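PDB 3PAM: transmembrane protein from Bartonella henselae, which probably binds oligopeptides as the extracellular solute-binding component of an ABC-type oligopeptide transport system, this chain being one domain of it. Local coordinates for residues Asp19-Gln24 / Leu109-Phe114; Glu132-Ser137 / Asp165-Asn170; Thr224-Ala229 / Ala237-Leu242. All coordinates share one frame; numbering follows the deposited sequence.

Contact 1 of 3, residues Asp19-Gln24 / Leu109-Phe114; sequences DKRVRQ and LQEAGF. With EOH (ethanol), chain G.
Two helix ends of the solute-binding domain meet where Arg21, in the first turn of helix 20-29, and Val22 rest on Ala112 and Phe114, at the Schellman motif that ends helix 99-111. Asp19 is the N-cap of its helix: CG lies anti to the backbone N (chi1 -163°), and OD1 takes the Arg21 backbone N-H on its anti lone pair at 3.1 Å. The same carboxylate pairs with the Arg21 guanidinium in a salt bridge, NH1 to Asp19 OD2 2.9 Å, with OD2 at the guanidinium edge, though the hydrogen bonds in it are weak. The Arg21 chain bends at chi2 and chi3, which lays one guanidinium face over the backbone at Glu111 and Ala112, with Ala112 CA 3.9 Å above its plane. An ethanol, probably from the crystallisation liquor, lies at the guanidinium edge and donates to Glu111 O. A water donates to Ala112 O and more weakly to Asp19 OD2, joining the cap of one helix to the end of the other. Beside these polar groups the contact is apolar. Phe114, also packed against Phe129, crosses Val22 at about a right angle; Val22 CG2 sits 3.9 Å from Ala112 CB and 3.4 Å from Phe114 CE1.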
loop_
_atom_site.group_PDB
_atom_site.type_symbol
_atom_site.label_atom_id
_atom_site.label_comp_id
_atom_site.label_asym_id
_atom_site.label_seq_id
_atom_site.Cartn_x
_atom_site.Cartn_y
_atom_site.Cartn_z
ATOM N N ASP A 19 3.689 -10.271 5.422
ATOM C CA ASP A 19 2.341 -10.874 5.445
ATOM C C ASP A 19 1.282 -9.853 5.076
ATOM O O ASP A 19 1.192 -8.785 5.681
ATOM C CB ASP A 19 2.055 -11.461 6.834
ATOM C CG ASP A 19 0.897 -12.455 6.842
ATOM O OD1 ASP A 19 -0.259 -12.019 6.708
ATOM O OD2 ASP A 19 1.140 -13.667 7.040
ATOM N N LYS A 20 0.470 -10.206 4.086
ATOM C CA LYS A 20 -0.510 -9.297 3.497
ATOM C C LYS A 20 -1.568 -8.820 4.491
ATOM O O LYS A 20 -2.072 -7.712 4.358
ATOM C CB LYS A 20 -1.194 -9.965 2.291
ATOM N N ARG A 21 -1.901 -9.653 5.476
ATOM C CA ARG A 21 -2.857 -9.273 6.520
ATOM C C ARG A 21 -2.316 -8.199 7.430
ATOM O O ARG A 21 -3.066 -7.344 7.891
ATOM C CB ARG A 21 -3.264 -10.466 7.381
ATOM C CG ARG A 21 -4.010 -11.561 6.655
ATOM C CD ARG A 21 -3.126 -12.762 6.556
ATOM N NE ARG A 21 -3.569 -13.834 7.416
ATOM C CZ ARG A 21 -2.798 -14.818 7.878
ATOM N NH1 ARG A 21 -1.499 -14.854 7.612
ATOM N NH2 ARG A 21 -3.342 -15.767 8.629
ATOM N N VAL A 22 -1.014 -8.255 7.692
ATOM C CA VAL A 22 -0.319 -7.258 8.501
ATOM C C VAL A 22 -0.327 -5.880 7.838
ATOM O O VAL A 22 -0.688 -4.863 8.457
ATOM C CB VAL A 22 1.144 -7.651 8.718
ATOM C CG1 VAL A 22 1.901 -6.525 9.421
ATOM C CG2 VAL A 22 1.242 -8.961 9.490
ATOM N N ARG A 23 0.095 -5.847 6.583
ATOM C CA ARG A 23 0.054 -4.603 5.799
ATOM C C ARG A 23 -1.413 -4.141 5.705
ATOM O O ARG A 23 -1.711 -2.955 5.813
ATOM C CB ARG A 23 0.669 -4.825 4.423
ATOM C CG ARG A 23 2.101 -5.371 4.483
ATOM C CD ARG A 23 2.774 -5.299 3.126
ATOM N NE ARG A 23 2.031 -6.022 2.095
ATOM C CZ ARG A 23 2.343 -7.243 1.661
ATOM N NH1 ARG A 23 3.400 -7.886 2.160
ATOM N NH2 ARG A 23 1.606 -7.820 0.718
ATOM N N GLN A 24 -2.330 -5.095 5.565
ATOM C CA GLN A 24 -3.740 -4.745 5.529
ATOM C C GLN A 24 -4.175 -4.100 6.858
ATOM O O GLN A 24 -4.840 -3.064 6.868
ATOM C CB GLN A 24 -4.553 -5.982 5.215
ATOM C CG GLN A 24 -5.859 -5.721 4.531
ATOM C CD GLN A 24 -6.773 -6.940 4.610
ATOM O OE1 GLN A 24 -6.293 -8.063 4.749
ATOM N NE2 GLN A 24 -8.084 -6.724 4.517
ATOM N N LEU A 109 -4.247 -8.864 12.865
ATOM C CA LEU A 109 -2.939 -9.217 13.422
ATOM C C LEU A 109 -2.942 -10.539 14.195
ATOM O O LEU A 109 -1.984 -11.302 14.125
ATOM C CB LEU A 109 -2.376 -8.069 14.259
ATOM C CG LEU A 109 -1.984 -6.880 13.371
ATOM C CD1 LEU A 109 -2.277 -5.539 14.038
ATOM C CD2 LEU A 109 -0.505 -6.969 12.935
ATOM N N GLN A 110 -4.011 -10.813 14.931
ATOM C CA GLN A 110 -4.129 -12.089 15.617
ATOM C C GLN A 110 -4.045 -13.270 14.635
ATOM O O GLN A 110 -3.324 -14.243 14.898
ATOM C CB GLN A 110 -5.393 -12.136 16.496
ATOM C CG GLN A 110 -5.350 -11.162 17.690
ATOM C CD GLN A 110 -6.697 -10.986 18.384
ATOM O OE1 GLN A 110 -7.364 -11.949 18.730
ATOM N NE2 GLN A 110 -7.102 -9.740 18.578
ATOM N N GLU A 111 -4.742 -13.151 13.498
ATOM C CA GLU A 111 -4.727 -14.174 12.446
ATOM C C GLU A 111 -3.334 -14.441 11.953
ATOM O O GLU A 111 -2.971 -15.589 11.664
ATOM C CB GLU A 111 -5.541 -13.737 11.240
ATOM C CG GLU A 111 -6.841 -13.057 11.572
ATOM C CD GLU A 111 -7.858 -13.172 10.458
ATOM O OE1 GLU A 111 -7.477 -13.531 9.312
ATOM O OE2 GLU A 111 -9.046 -12.908 10.736
ATOM N N ALA A 112 -2.574 -13.359 11.841
ATOM C CA ALA A 112 -1.231 -13.370 11.305
ATOM C C ALA A 112 -0.199 -13.810 12.331
ATOM O O ALA A 112 0.992 -13.825 12.051
ATOM C CB ALA A 112 -0.894 -11.998 10.771
ATOM N N GLY A 113 -0.651 -14.160 13.529
ATOM C CA GLY A 113 0.264 -14.662 14.541
ATOM C C GLY A 113 0.752 -13.660 15.555
ATOM O O GLY A 113 1.620 -13.980 16.381
ATOM N N PHE A 114 0.196 -12.452 15.525
ATOM C CA PHE A 114 0.660 -11.400 16.416
ATOM C C PHE A 114 -0.033 -11.401 17.775
ATOM O O PHE A 114 -1.230 -11.678 17.888
ATOM C CB PHE A 114 0.608 -10.036 15.729
ATOM C CG PHE A 114 1.604 -9.899 14.629
ATOM C CD1 PHE A 114 1.393 -10.527 13.412
ATOM C CD2 PHE A 114 2.774 -9.174 14.822
ATOM C CE1 PHE A 114 2.320 -10.420 12.397
ATOM C CE2 PHE A 114 3.722 -9.064 13.812
ATOM C CZ PHE A 114 3.503 -9.688 12.595
HETATM C C1 EOH G . -4.106 -18.478 9.511
HETATM C C2 EOH G . -3.565 -19.862 9.103
HETATM O O EOH G . -3.952 -18.392 10.939
HETATM O O HOH W 1 2.599 -13.548 10.086
#

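Contact 2 of 3, residues Glu132-Ser137 / Asp165-Asn170; sequences EIMTQS and DSQYQN
Met134 and Gln136, on the last part of strand 130-135 and just beyond it, take up the ring of Tyr168 from helix 165-174. At the start of the segment, Glu132 is tied to the same helix farther along by a salt bridge to Arg171. Met134, modelled as selenomethionine, holds CG anti to the backbone N (chi1 169°), which sends the chain out to the ring: CG touches Tyr168 CD1 at 3.6 Å. The selenium then makes an oblique Met-aromatic contact, 4.9 Å from Met134 SE to the Tyr168 ring centroid and 51° off the normal. The backbone oxygen meets the ring too: Met134 O lies at its edge, 3.7 Å from Tyr168 CE1, and within hydrogen-bonding distance of a water that also lies beside the Tyr168 hydroxyl. Strand 130-135 lies between the parallel strands 157-162 and 179-184, and helix 165-174 joins those two in a beta-alpha-beta crossover of this solute-binding domain, passing over strand 130-135. Ile180 of strand 179-184 and Val163, in the loop after strand 157-162, touch the tyrosine too. Thr135 points its side chain away from that helix; its OG1 is hydrogen-bonded to Arg161 O and Thr162 OG1, and it packs on Ala144 of helix 138-152. After the strand ends, Gln136 turns back toward the tyrosine. Its CB stands over the ring centre in a CH-pi contact, 3.9 Å from Gln136 CB to the Tyr168 centroid and only 9° off the normal. Beyond CB, Gln136 CG continues across the same ring to within 3.9 Å of Tyr168 CZ.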
loop_
_atom_site.group_PDB
_atom_site.type_symbol
_atom_site.label_atom_id
_atom_site.label_comp_id
_atom_site.label_asym_id
_atom_site.label_seq_id
_atom_site.Cartn_x
_atom_site.Cartn_y
_atom_site.Cartn_z
ATOM N N GLU A 132 11.110 1.791 11.470
ATOM C CA GLU A 132 11.446 3.173 11.191
ATOM C C GLU A 132 10.725 3.661 9.935
ATOM O O GLU A 132 10.633 2.934 8.937
ATOM C CB GLU A 132 12.957 3.277 10.997
ATOM C CG GLU A 132 13.517 4.659 10.924
ATOM C CD GLU A 132 14.853 4.687 10.194
ATOM O OE1 GLU A 132 14.898 4.291 9.003
ATOM O OE2 GLU A 132 15.854 5.103 10.803
ATOM N N ILE A 133 10.182 4.877 10.017
ATOM C CA ILE A 133 9.655 5.581 8.845
ATOM C C ILE A 133 10.611 6.743 8.479
ATOM O O ILE A 133 10.871 7.647 9.288
ATOM C CB ILE A 133 8.213 6.090 9.057
ATOM C CG1 ILE A 133 7.342 4.986 9.671
ATOM C CG2 ILE A 133 7.598 6.539 7.735
ATOM C CD1 ILE A 133 5.843 5.315 9.739
HETATM N N MSE A 134 11.145 6.667 7.266
HETATM C CA MSE A 134 12.118 7.631 6.771
HETATM C C MSE A 134 11.392 8.665 5.939
HETATM O O MSE A 134 10.739 8.340 4.946
HETATM C CB MSE A 134 13.203 6.938 5.936
HETATM C CG MSE A 134 14.086 7.891 5.175
HETATM SE SE MSE A 134 15.539 6.957 4.283
HETATM C CE MSE A 134 16.824 7.255 5.711
ATOM N N THR A 135 11.485 9.912 6.364
ATOM C CA THR A 135 10.851 10.988 5.619
ATOM C C THR A 135 11.905 11.957 5.159
ATOM O O THR A 135 13.014 11.986 5.705
ATOM C CB THR A 135 9.813 11.744 6.460
ATOM O OG1 THR A 135 10.427 12.200 7.672
ATOM C CG2 THR A 135 8.619 10.831 6.776
ATOM N N GLN A 136 11.543 12.749 4.156
ATOM C CA GLN A 136 12.444 13.762 3.613
ATOM C C GLN A 136 12.053 15.175 3.993
ATOM O O GLN A 136 12.932 16.020 4.160
ATOM C CB GLN A 136 12.602 13.626 2.090
ATOM C CG GLN A 136 11.313 13.414 1.288
ATOM C CD GLN A 136 11.589 13.270 -0.206
ATOM O OE1 GLN A 136 12.680 12.869 -0.611
ATOM N NE2 GLN A 136 10.607 13.621 -1.034
ATOM N N SER A 137 10.750 15.431 4.148
ATOM C CA SER A 137 10.239 16.799 4.360
ATOM C C SER A 137 9.355 16.939 5.613
ATOM O O SER A 137 8.746 15.968 6.064
ATOM C CB SER A 137 9.472 17.260 3.127
ATOM O OG SER A 137 8.141 16.767 3.147
ATOM N N ASP A 165 18.861 14.839 1.868
ATOM C CA ASP A 165 18.539 14.279 0.565
ATOM C C ASP A 165 19.538 13.243 0.059
ATOM O O ASP A 165 19.129 12.206 -0.443
ATOM C CB ASP A 165 18.316 15.377 -0.467
ATOM C CG ASP A 165 17.124 15.093 -1.355
ATOM O OD1 ASP A 165 16.449 14.060 -1.123
ATOM O OD2 ASP A 165 16.854 15.906 -2.266
ATOM N N SER A 166 20.836 13.504 0.187
ATOM C CA SER A 166 21.856 12.500 -0.174
ATOM C C SER A 166 21.516 11.157 0.494
ATOM O O SER A 166 21.345 10.153 -0.184
ATOM C CB SER A 166 23.256 12.942 0.250
ATOM O OG SER A 166 23.269 14.316 0.575
ATOM N N GLN A 167 21.403 11.160 1.819
ATOM C CA GLN A 167 21.011 9.957 2.541
ATOM C C GLN A 167 19.679 9.397 2.033
ATOM O O GLN A 167 19.597 8.215 1.714
ATOM C CB GLN A 167 20.939 10.199 4.050
ATOM C CG GLN A 167 20.842 8.905 4.849
ATOM C CD GLN A 167 20.576 9.135 6.318
ATOM O OE1 GLN A 167 20.575 10.273 6.784
ATOM N NE2 GLN A 167 20.357 8.049 7.063
ATOM N N TYR A 168 18.659 10.248 1.929
ATOM C CA TYR A 168 17.344 9.779 1.533
ATOM C C TYR A 168 17.397 9.071 0.177
ATOM O O TYR A 168 16.817 7.990 0.010
ATOM C CB TYR A 168 16.316 10.918 1.535
ATOM C CG TYR A 168 14.892 10.467 1.272
ATOM C CD1 TYR A 168 14.060 10.030 2.317
ATOM C CD2 TYR A 168 14.370 10.489 -0.009
ATOM C CE1 TYR A 168 12.750 9.611 2.066
ATOM C CE2 TYR A 168 13.077 10.088 -0.265
ATOM C CZ TYR A 168 12.276 9.653 0.770
ATOM O OH TYR A 168 11.003 9.259 0.471
ATOM N N GLN A 169 18.081 9.682 -0.787
ATOM C CA GLN A 169 18.208 9.094 -2.116
ATOM C C GLN A 169 19.102 7.857 -2.124
ATOM O O GLN A 169 18.863 6.921 -2.875
ATOM C CB GLN A 169 18.709 10.135 -3.124
ATOM C CG GLN A 169 17.604 11.075 -3.616
ATOM C CD GLN A 169 16.625 10.375 -4.547
ATOM O OE1 GLN A 169 15.511 10.037 -4.154
ATOM N NE2 GLN A 169 17.050 10.143 -5.786
ATOM N N ASN A 170 20.134 7.856 -1.294
ATOM C CA ASN A 170 21.023 6.699 -1.182
ATOM C C ASN A 170 20.237 5.491 -0.687
ATOM O O ASN A 170 20.375 4.372 -1.189
ATOM C CB ASN A 170 22.171 7.009 -0.209
ATOM C CG ASN A 170 23.213 5.895 -0.136
ATOM O OD1 ASN A 170 23.433 5.312 0.929
ATOM N ND2 ASN A 170 23.876 5.612 -1.262
HETATM O O HOH W 2 9.584 9.336 2.431
#

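Contact 3 of 3, residues Thr224-Ala229 / Ala237-Leu242; sequences TAILDA and AAVRAL
Ile226 lies against Ala238 and Val239 where helices 217-228 and 232-249 pack side by side as an antiparallel helical hairpin, their local axes 8.4 Å apart and 161° from one another in direction. From the Ile226 CB, 4.2 Å from Ala238 CB, the side chain divides. One branch, CG2, is anti to the backbone N and comes within 4.1 Å of Val239 CG2. The other, CG1, is anti to the carbonyl carbon (chi1 -67°), a setting that carries it onto the opposite helix: Ile226 CG1 meets Ala238 CB at 3.4 Å, and it also reaches Val239 CG2. At the tip, Ile226 CD1 lies 3.8 Å from Leu242 CD2, one turn farther along, and just as near Ala238 O. Val239 and Leu242 both cross the isoleucine at about a right angle. Ala225 adds its own methyl, with CB 3.9 Å from Ala238 CB. Leu70 of helix 65-71 touches Ala225, while Phe235 touches Ile226 as well. No hydrogen bond or salt bridge crosses between the two segments, so the hairpin is held here by buried aliphatic contact, and the small alanines let the backbones come close, 5.1 Å between Ile226 CA and Ala238 CA.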
loop_
_atom_site.group_PDB
_atom_site.type_symbol
_atom_site.label_atom_id
_atom_site.label_comp_id
_atom_site.label_asym_id
_atom_site.label_seq_id
_atom_site.Cartn_x
_atom_site.Cartn_y
_atom_site.Cartn_z
ATOM N N THR A 224 2.403 -8.401 -18.180
ATOM C CA THR A 224 2.577 -9.003 -19.488
ATOM C C THR A 224 1.316 -8.883 -20.318
ATOM O O THR A 224 1.397 -8.685 -21.537
ATOM C CB THR A 224 3.011 -10.487 -19.390
ATOM O OG1 THR A 224 4.366 -10.555 -18.931
ATOM C CG2 THR A 224 2.932 -11.197 -20.767
ATOM N N ALA A 225 0.160 -8.989 -19.665
ATOM C CA ALA A 225 -1.133 -8.871 -20.345
ATOM C C ALA A 225 -1.412 -7.441 -20.834
ATOM O O ALA A 225 -1.947 -7.244 -21.926
ATOM C CB ALA A 225 -2.280 -9.392 -19.453
ATOM N N ILE A 226 -1.048 -6.459 -20.018
ATOM C CA ILE A 226 -1.169 -5.041 -20.358
ATOM C C ILE A 226 -0.335 -4.721 -21.602
ATOM O O ILE A 226 -0.834 -4.143 -22.556
ATOM C CB ILE A 226 -0.731 -4.154 -19.171
ATOM C CG1 ILE A 226 -1.707 -4.299 -17.995
ATOM C CG2 ILE A 226 -0.640 -2.694 -19.583
ATOM C CD1 ILE A 226 -1.101 -3.987 -16.621
ATOM N N LEU A 227 0.927 -5.146 -21.583
ATOM C CA LEU A 227 1.850 -4.956 -22.695
ATOM C C LEU A 227 1.513 -5.738 -23.971
ATOM O O LEU A 227 1.866 -5.295 -25.045
ATOM C CB LEU A 227 3.270 -5.275 -22.241
ATOM C CG LEU A 227 3.751 -4.453 -21.037
ATOM C CD1 LEU A 227 4.922 -5.147 -20.370
ATOM C CD2 LEU A 227 4.158 -3.045 -21.440
ATOM N N ASP A 228 0.842 -6.885 -23.847
ATOM C CA ASP A 228 0.461 -7.728 -24.989
ATOM C C ASP A 228 -0.876 -7.324 -25.606
ATOM O O ASP A 228 -1.274 -7.866 -26.633
ATOM C CB ASP A 228 0.317 -9.198 -24.559
ATOM C CG ASP A 228 1.647 -9.860 -24.207
ATOM O OD1 ASP A 228 2.718 -9.205 -24.274
ATOM O OD2 ASP A 228 1.609 -11.063 -23.843
ATOM N N ALA A 229 -1.574 -6.393 -24.970
ATOM C CA ALA A 229 -2.934 -6.040 -25.360
ATOM C C ALA A 229 -2.970 -5.281 -26.679
ATOM O O ALA A 229 -2.161 -4.394 -26.904
ATOM C CB ALA A 229 -3.611 -5.243 -24.255
ATOM N N ALA A 237 -8.981 -4.414 -19.144
ATOM C CA ALA A 237 -9.127 -5.562 -18.240
ATOM C C ALA A 237 -7.804 -5.947 -17.559
ATOM O O ALA A 237 -7.785 -6.326 -16.379
ATOM C CB ALA A 237 -9.735 -6.757 -18.986
ATOM N N ALA A 238 -6.702 -5.837 -18.297
ATOM C CA ALA A 238 -5.386 -6.109 -17.724
ATOM C C ALA A 238 -4.974 -5.102 -16.635
ATOM O O ALA A 238 -4.476 -5.500 -15.569
ATOM C CB ALA A 238 -4.357 -6.195 -18.796
ATOM N N VAL A 239 -5.184 -3.811 -16.888
ATOM C CA VAL A 239 -4.860 -2.788 -15.897
ATOM C C VAL A 239 -5.783 -2.899 -14.691
ATOM O O VAL A 239 -5.337 -2.819 -13.544
ATOM C CB VAL A 239 -4.948 -1.366 -16.470
ATOM C CG1 VAL A 239 -4.680 -0.344 -15.383
ATOM C CG2 VAL A 239 -3.933 -1.193 -17.577
ATOM N N ARG A 240 -7.072 -3.083 -14.960
ATOM C CA ARG A 240 -8.051 -3.250 -13.892
ATOM C C ARG A 240 -7.719 -4.463 -13.033
ATOM O O ARG A 240 -7.777 -4.394 -11.799
ATOM C CB ARG A 240 -9.479 -3.299 -14.450
ATOM C CG ARG A 240 -10.291 -2.063 -14.051
ATOM C CD ARG A 240 -10.951 -1.335 -15.218
ATOM N NE ARG A 240 -12.248 -1.906 -15.576
ATOM C CZ ARG A 240 -13.259 -1.225 -16.119
ATOM N NH1 ARG A 240 -13.160 0.075 -16.376
ATOM N NH2 ARG A 240 -14.387 -1.850 -16.398
ATOM N N ALA A 241 -7.322 -5.560 -13.665
ATOM C CA ALA A 241 -6.947 -6.735 -12.893
ATOM C C ALA A 241 -5.711 -6.449 -12.030
ATOM O O ALA A 241 -5.677 -6.810 -10.852
ATOM C CB ALA A 241 -6.744 -7.924 -13.782
ATOM N N LEU A 242 -4.717 -5.764 -12.598
ATOM C CA LEU A 242 -3.553 -5.366 -11.815
ATOM C C LEU A 242 -3.923 -4.517 -10.595
ATOM O O LEU A 242 -3.473 -4.795 -9.487
ATOM C CB LEU A 242 -2.521 -4.653 -12.688
ATOM C CG LEU A 242 -1.255 -4.146 -11.984
ATOM C CD1 LEU A 242 -0.551 -5.277 -11.207
ATOM C CD2 LEU A 242 -0.289 -3.462 -12.964
#

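How the contacts relate
The three contacts lie apart, with centres 27 to 33 Å from one another, and none touches another or shares a helix or strand with it. Contacts 1 and 2 are both partly buried and fall within the family 5 Middle range. Contact 1 joins the ends of two helices, and its polar side is a salt bridge and cap within one segment that faces the other helix end; contact 2 sets a helix on a sheet strand, where an exposed glutamine covers a buried tyrosine. Water appears in both. Contact 3, later in the chain, is largely buried and wholly aliphatic; it joins neighbouring helices, whereas the segments of contact 1 are 85 residues apart.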